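Local coordinates for protein alpha-fucosidase GH29 (Fusarium graminearum, PDB 4PSR) that probably hydrolyses the alpha-1,6-linked L-fucose attached to the reducing-end N-acetylglucosamine of glycoprotein glycans, as a family 29 glycoside hydrolase, at residues A[182-186]-A[194-198]; A[293-297]-A[378-382]; A[458-462]-A[473-477]. Where two conformers were deposited one is given. Residue numbers count along the deposited sequence, not the author numbering.

Contact 1. Residues A[182-186]-A[194-198]; sequences WAPKT and LLGQL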
# COMPACT_ATOMS: atom_id res chain seq x y z
N TRP A 182 -22.67 -16.38 10.28
CA TRP A 182 -23.10 -17.79 10.38
C TRP A 182 -22.86 -18.44 11.76
O TRP A 182 -23.20 -19.62 11.95
CB TRP A 182 -22.47 -18.63 9.28
CG TRP A 182 -22.84 -18.15 7.88
CD1 TRP A 182 -24.12 -18.00 7.39
CD2 TRP A 182 -21.96 -17.74 6.82
NE1 TRP A 182 -24.09 -17.55 6.09
CE2 TRP A 182 -22.78 -17.38 5.71
CE3 TRP A 182 -20.58 -17.64 6.69
CZ2 TRP A 182 -22.25 -16.92 4.50
CZ3 TRP A 182 -20.05 -17.19 5.45
CH2 TRP A 182 -20.89 -16.82 4.39
N ALA A 183 -22.23 -17.71 12.69
CA ALA A 183 -22.05 -18.24 14.04
C ALA A 183 -23.39 -18.34 14.75
O ALA A 183 -24.24 -17.48 14.55
CB ALA A 183 -21.09 -17.36 14.85
N PRO A 184 -23.56 -19.36 15.61
CA PRO A 184 -24.81 -19.43 16.38
C PRO A 184 -25.00 -18.19 17.24
O PRO A 184 -24.05 -17.60 17.76
CB PRO A 184 -24.59 -20.65 17.27
CG PRO A 184 -23.54 -21.47 16.61
CD PRO A 184 -22.66 -20.49 15.89
N LYS A 185 -26.25 -17.79 17.42
CA LYS A 185 -26.56 -16.77 18.38
C LYS A 185 -26.22 -17.26 19.77
O LYS A 185 -26.40 -18.45 20.08
CB LYS A 185 -28.05 -16.42 18.33
CG LYS A 185 -28.48 -15.87 17.00
CD LYS A 185 -27.59 -14.71 16.56
CE LYS A 185 -27.92 -14.21 15.17
NZ LYS A 185 -26.88 -13.25 14.71
N THR A 186 -25.73 -16.35 20.60
CA THR A 186 -25.40 -16.67 21.98
C THR A 186 -25.91 -15.59 22.93
O THR A 186 -25.94 -14.39 22.59
CB THR A 186 -23.88 -16.82 22.17
OG1 THR A 186 -23.61 -17.12 23.54
CG2 THR A 186 -23.14 -15.55 21.77
N LEU A 194 -16.92 -11.22 21.25
CA LEU A 194 -16.04 -11.87 20.26
C LEU A 194 -16.70 -11.91 18.86
O LEU A 194 -16.07 -11.59 17.84
CB LEU A 194 -15.65 -13.27 20.69
CG LEU A 194 -14.68 -13.98 19.74
CD1 LEU A 194 -13.25 -13.42 19.82
CD2 LEU A 194 -14.69 -15.48 20.02
N LEU A 195 -17.97 -12.32 18.85
CA LEU A 195 -18.68 -12.68 17.63
C LEU A 195 -19.49 -11.53 17.02
O LEU A 195 -20.24 -11.74 16.07
CB LEU A 195 -19.59 -13.89 17.90
CG LEU A 195 -18.87 -15.15 18.37
CD1 LEU A 195 -19.83 -16.28 18.71
CD2 LEU A 195 -17.90 -15.64 17.32
N GLY A 196 -19.34 -10.32 17.55
CA GLY A 196 -19.98 -9.15 16.98
C GLY A 196 -21.50 -9.15 17.12
O GLY A 196 -22.18 -8.66 16.22
N GLN A 197 -22.01 -9.69 18.23
CA GLN A 197 -23.45 -9.81 18.48
C GLN A 197 -23.97 -8.84 19.54
O GLN A 197 -25.10 -8.97 19.97
CB GLN A 197 -23.78 -11.24 18.90
CG GLN A 197 -23.61 -12.26 17.79
CD GLN A 197 -23.97 -13.67 18.21
OE1 GLN A 197 -24.66 -13.88 19.22
NE2 GLN A 197 -23.49 -14.64 17.46
N LEU A 198 -23.16 -7.89 19.98
CA LEU A 198 -23.64 -6.91 20.95
C LEU A 198 -24.57 -5.93 20.25
O LEU A 198 -24.57 -5.86 19.02
CB LEU A 198 -22.47 -6.14 21.58
CG LEU A 198 -21.47 -6.95 22.40
CD1 LEU A 198 -20.24 -6.11 22.70
CD2 LEU A 198 -22.12 -7.42 23.69
O HOH W 1 -27.17 -12.99 20.12
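This is a short-range clasp in which one glutamine side chain holds an extended loop against the end of a helix, within the excursion that joins barrel strands 165-170 and 222-225. The chain leaves helix 175-179, runs through 183-186 in extended conformation, forms helix 189-195 and returns beside itself. Gln197 does most of the work. Its NE2 donates to Pro184 O at 3.0 Å, while its OE1 accepts from Thr186 N, also at 3.0 Å, so the carboxamide docks on the loop backbone much as a second peptide group would. Both ends of the amide are thus committed, and its orientation is fixed. Water 1 extends the network, donating to Gln197 OE1 at 2.8 Å and to Thr186 O at 3.1 Å. The hydroxyl of Thr186 is engaged elsewhere, with Asp188 N, just ahead of the helix. Beside the polar clasp, Ala183 CB meets Leu195 CD1 at 4.2 Å, a small apolar contact between two buried residues. Lys185 points its CA-to-CB bond away, although its CA lies 3.6 Å from Gln197 OE1. What brings Gln197 round to face the loop is the turn before it: Gly196, with phi 68° and psi 35°, ends helix 189-195 in a Schellman motif, a classic C-terminal helix stop.

Contact 2. Residues A[293-297]-A[378-382]; sequences SNLVR and AWDIY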
# COMPACT_ATOMS: atom_id res chain seq x y z
N SER A 293 -3.85 0.81 -12.25
CA SER A 293 -3.19 0.60 -13.53
C SER A 293 -2.44 1.84 -13.98
O SER A 293 -1.53 1.76 -14.81
CB SER A 293 -4.22 0.22 -14.60
OG SER A 293 -5.17 1.26 -14.73
N ASN A 294 -2.80 2.98 -13.42
CA ASN A 294 -2.22 4.26 -13.80
C ASN A 294 -1.55 4.98 -12.64
O ASN A 294 -1.66 4.58 -11.50
CB ASN A 294 -3.34 5.16 -14.31
CG ASN A 294 -4.42 5.43 -13.27
OD1 ASN A 294 -4.80 4.54 -12.51
ND2 ASN A 294 -4.92 6.67 -13.23
N LEU A 295 -0.89 6.09 -12.95
CA LEU A 295 -0.34 6.99 -11.93
C LEU A 295 -1.46 7.79 -11.28
O LEU A 295 -2.13 8.59 -11.95
CB LEU A 295 0.68 7.93 -12.59
CG LEU A 295 1.65 8.71 -11.69
CD1 LEU A 295 2.82 9.28 -12.52
CD2 LEU A 295 0.97 9.83 -10.95
N VAL A 296 -1.65 7.57 -9.99
CA VAL A 296 -2.73 8.19 -9.23
C VAL A 296 -2.20 9.25 -8.27
O VAL A 296 -1.17 9.05 -7.62
CB VAL A 296 -3.46 7.08 -8.45
CG1 VAL A 296 -4.42 7.61 -7.39
CG2 VAL A 296 -4.20 6.14 -9.41
N ARG A 297 -2.93 10.36 -8.17
CA ARG A 297 -2.64 11.40 -7.18
C ARG A 297 -3.97 11.73 -6.49
O ARG A 297 -5.02 11.73 -7.14
CB ARG A 297 -2.07 12.66 -7.85
CG ARG A 297 -0.79 12.38 -8.65
CD ARG A 297 -0.18 13.64 -9.23
NE ARG A 297 1.10 13.38 -9.89
CZ ARG A 297 2.24 13.22 -9.24
NH1 ARG A 297 2.30 13.31 -7.92
NH2 ARG A 297 3.35 12.97 -9.93
N ALA A 378 7.42 10.11 -7.82
CA ALA A 378 7.01 9.71 -9.14
C ALA A 378 7.31 10.82 -10.14
O ALA A 378 7.29 12.01 -9.81
CB ALA A 378 5.51 9.40 -9.13
N TRP A 379 7.58 10.41 -11.37
CA TRP A 379 7.69 11.33 -12.50
C TRP A 379 6.26 11.65 -12.96
O TRP A 379 5.33 11.40 -12.20
CB TRP A 379 8.50 10.67 -13.61
CG TRP A 379 9.08 11.61 -14.63
CD1 TRP A 379 9.42 12.92 -14.44
CD2 TRP A 379 9.42 11.30 -15.98
NE1 TRP A 379 9.95 13.44 -15.60
CE2 TRP A 379 9.94 12.47 -16.57
CE3 TRP A 379 9.29 10.15 -16.76
CZ2 TRP A 379 10.37 12.51 -17.89
CZ3 TRP A 379 9.74 10.19 -18.08
CH2 TRP A 379 10.26 11.38 -18.62
N ASP A 380 6.05 12.19 -14.16
CA ASP A 380 4.67 12.36 -14.63
C ASP A 380 4.21 11.19 -15.47
O ASP A 380 3.04 11.11 -15.82
CB ASP A 380 4.44 13.68 -15.38
CG ASP A 380 4.58 14.91 -14.47
OD1 ASP A 380 4.08 14.92 -13.32
OD2 ASP A 380 5.25 15.87 -14.90
N ILE A 381 5.13 10.29 -15.82
CA ILE A 381 4.84 9.07 -16.55
C ILE A 381 5.47 7.94 -15.76
O ILE A 381 6.63 8.06 -15.36
CB ILE A 381 5.44 9.14 -17.98
CG1 ILE A 381 4.76 10.27 -18.78
CG2 ILE A 381 5.28 7.79 -18.69
CD1 ILE A 381 5.50 10.62 -20.07
N TYR A 382 4.73 6.88 -15.44
CA TYR A 382 5.26 5.89 -14.48
C TYR A 382 6.26 4.91 -15.09
O TYR A 382 7.12 4.39 -14.39
CB TYR A 382 4.16 5.10 -13.76
CG TYR A 382 3.42 4.15 -14.62
CD1 TYR A 382 3.90 2.87 -14.85
CD2 TYR A 382 2.22 4.52 -15.21
CE1 TYR A 382 3.20 1.98 -15.67
CE2 TYR A 382 1.53 3.67 -16.01
CZ TYR A 382 2.01 2.42 -16.23
OH TYR A 382 1.28 1.58 -17.04
O HOH W 2 1.91 13.51 -12.57
O HOH W 3 5.56 13.15 -8.06
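Two irregular segments meet here through a water-rich polar cluster on one flank and a leucine wedge on the other. The polar part centres on Arg297. Its NH2 lies 4.0 Å from Asp380 OD1, a long salt bridge, and water strengthens the link: water 2 accepts from Arg297 NE at 2.8 Å and donates to Asp380 OD1 at 2.7 Å. Water 3 makes a second bridge, accepting from Arg297 NH2 at 2.9 Å and donating to Ala378 O at 2.7 Å. The carbonyls of Ala378 and Trp379 both lie near the plane of the guanidinium, at its edge. Arg297 NH1 turns to a stronger partner, forming a salt bridge with Glu531, while Asp380 OD1 also bonds a Tris molecule, probably from the crystallisation liquor.

Van der Waals packing belongs to Leu295. Its CD1 pushes into the bend of 378-382, against backbone atoms Trp379 O at 3.3 Å and Asp380 C at 3.8 Å, with Ala378 CB, at 4.3 Å, its apolar side-chain partner.

Separately, the Tyr382 ring lies against the backbone of 293-295, with CD2 4.2 Å from Leu295 N and OH 3.6 Å from Ser293 O. Outside the pair, that ring makes a cation-pi contact with Lys335 and its hydroxyl bonds Gln388.

Residues 293-297 connect barrel strands 284-287 and 300-305, whereas 378-382 carry the chain from helix 353-369 into strand 383-384 of the six-stranded antiparallel sheet that follows the barrel. With helix 526-532 packed against Arg297 and Asp380, the contact sits where the barrel, that sheet and the last part of the chain converge.

Contact 3. Residues A[458-462]-A[473-477]; sequences YVKVS and ITLPS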
# COMPACT_ATOMS: atom_id res chain seq x y z
N TYR A 458 29.00 4.00 -9.49
CA TYR A 458 28.42 4.39 -10.77
C TYR A 458 29.36 4.07 -11.89
O TYR A 458 30.53 4.44 -11.85
CB TYR A 458 28.10 5.86 -10.81
CG TYR A 458 27.23 6.29 -9.69
CD1 TYR A 458 25.86 6.03 -9.70
CD2 TYR A 458 27.76 6.96 -8.60
CE1 TYR A 458 25.06 6.44 -8.66
CE2 TYR A 458 26.96 7.36 -7.56
CZ TYR A 458 25.61 7.10 -7.59
OH TYR A 458 24.84 7.52 -6.54
N VAL A 459 28.83 3.41 -12.91
CA VAL A 459 29.60 3.05 -14.09
C VAL A 459 29.05 3.90 -15.22
O VAL A 459 27.88 3.80 -15.56
CB VAL A 459 29.50 1.55 -14.39
CG1 VAL A 459 30.31 1.19 -15.62
CG2 VAL A 459 29.97 0.73 -13.19
N LYS A 460 29.87 4.80 -15.77
CA LYS A 460 29.43 5.68 -16.83
C LYS A 460 28.96 4.92 -18.07
O LYS A 460 29.53 3.90 -18.45
CB LYS A 460 30.55 6.68 -17.22
CG LYS A 460 30.20 7.55 -18.42
CD LYS A 460 31.21 8.66 -18.66
CE LYS A 460 30.99 9.33 -20.02
NZ LYS A 460 31.88 10.51 -20.25
N VAL A 461 27.87 5.42 -18.64
CA VAL A 461 27.35 5.03 -19.94
C VAL A 461 27.86 6.05 -20.95
O VAL A 461 27.59 7.25 -20.83
CB VAL A 461 25.80 5.07 -19.94
CG1 VAL A 461 25.26 4.79 -21.32
CG2 VAL A 461 25.21 4.08 -18.93
N SER A 462 28.59 5.59 -21.96
CA SER A 462 29.23 6.50 -22.90
C SER A 462 28.40 6.77 -24.15
O SER A 462 28.38 7.90 -24.65
CB SER A 462 30.60 5.95 -23.32
OG SER A 462 31.48 5.86 -22.21
N ILE A 473 20.00 4.01 -25.31
CA ILE A 473 21.16 3.96 -24.42
C ILE A 473 21.88 2.62 -24.54
O ILE A 473 21.28 1.56 -24.34
CB ILE A 473 20.71 4.15 -22.95
CG1 ILE A 473 19.96 5.48 -22.80
CG2 ILE A 473 21.90 4.09 -22.02
CD1 ILE A 473 19.31 5.70 -21.40
N THR A 474 23.17 2.66 -24.85
CA THR A 474 24.00 1.45 -24.90
C THR A 474 24.64 1.19 -23.55
O THR A 474 25.37 2.02 -23.02
CB THR A 474 25.10 1.61 -25.96
OG1 THR A 474 24.47 1.75 -27.24
CG2 THR A 474 26.01 0.40 -25.98
N LEU A 475 24.38 0.02 -22.99
CA LEU A 475 24.83 -0.26 -21.63
C LEU A 475 26.31 -0.61 -21.58
O LEU A 475 26.84 -1.19 -22.53
CB LEU A 475 24.01 -1.41 -21.04
CG LEU A 475 22.52 -1.11 -20.84
CD1 LEU A 475 21.80 -2.39 -20.45
CD2 LEU A 475 22.32 -0.05 -19.77
N PRO A 476 26.97 -0.28 -20.45
CA PRO A 476 28.33 -0.77 -20.18
C PRO A 476 28.27 -2.23 -19.78
O PRO A 476 27.22 -2.88 -19.87
CB PRO A 476 28.80 0.12 -19.02
CG PRO A 476 27.53 0.45 -18.27
CD PRO A 476 26.47 0.57 -19.35
N SER A 477 29.41 -2.75 -19.34
CA SER A 477 29.50 -4.14 -18.90
C SER A 477 28.54 -4.41 -17.74
O SER A 477 28.44 -3.62 -16.79
CB SER A 477 30.94 -4.47 -18.51
OG SER A 477 31.03 -5.72 -17.85
O HOH W 4 27.81 3.13 -23.18
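Val461 and Pro476 anchor this apolar contact between two segments that run out of strands of two different sheets, 458-460 and 471-474. Val461 adopts the t rotamer (chi1 175°), which sends its two methyls to separate partners: CG1 packs 3.5 Å from Ile473 CG2 and 3.3 Å from Thr474 O, while CG2 rests 3.8 Å from Pro476 CD. Ile473, with chi1 near m and chi2 near t, has its CG2 branch turned to the valine. Val459 is also t, and its CG1 reaches Pro476 CB at 3.9 Å. The C-gamma endo proline ring therefore meets two valines through different atoms, CB for one and CD for the other. Behind them, Leu487 of strand 485-491 touches both Val461 and Ile473. Strand 458-460 is an outermost strand of the six-stranded antiparallel sheet and 471-474 the middle strand of a three-stranded one, so the contact joins two sheets of the beta domain that follows the barrel. The polar link is by water: water 4 accepts from Ser462 N at 2.9 Å and donates to Thr474 O at 2.7 Å. Aliphatic surfaces with one water between the backbones imply an association by hydrophobic packing, with the ladder hydrogen bonds left to other strands.

The three contacts follow one another along the chain and none touches another. Contact 1 belongs to a barrel excursion, contact 2 joins the barrel to what follows it, and contact 3 lies in the beta domain directly after the barrel. Contacts 2 and 3 are the closest pair, with centres 27 Å apart and nearest atoms about 11 Å apart; contact 1 lies across the chain's centre from both, its centre 44 Å from contact 2 and 64 Å from contact 3. None of their residues lines the bound L-fucose, as His171 does just before contact 1's excursion. Arg297 neighbours a protein-attached glycan; its side chain and that of Lys185 each lie about 7 Å from a NAG.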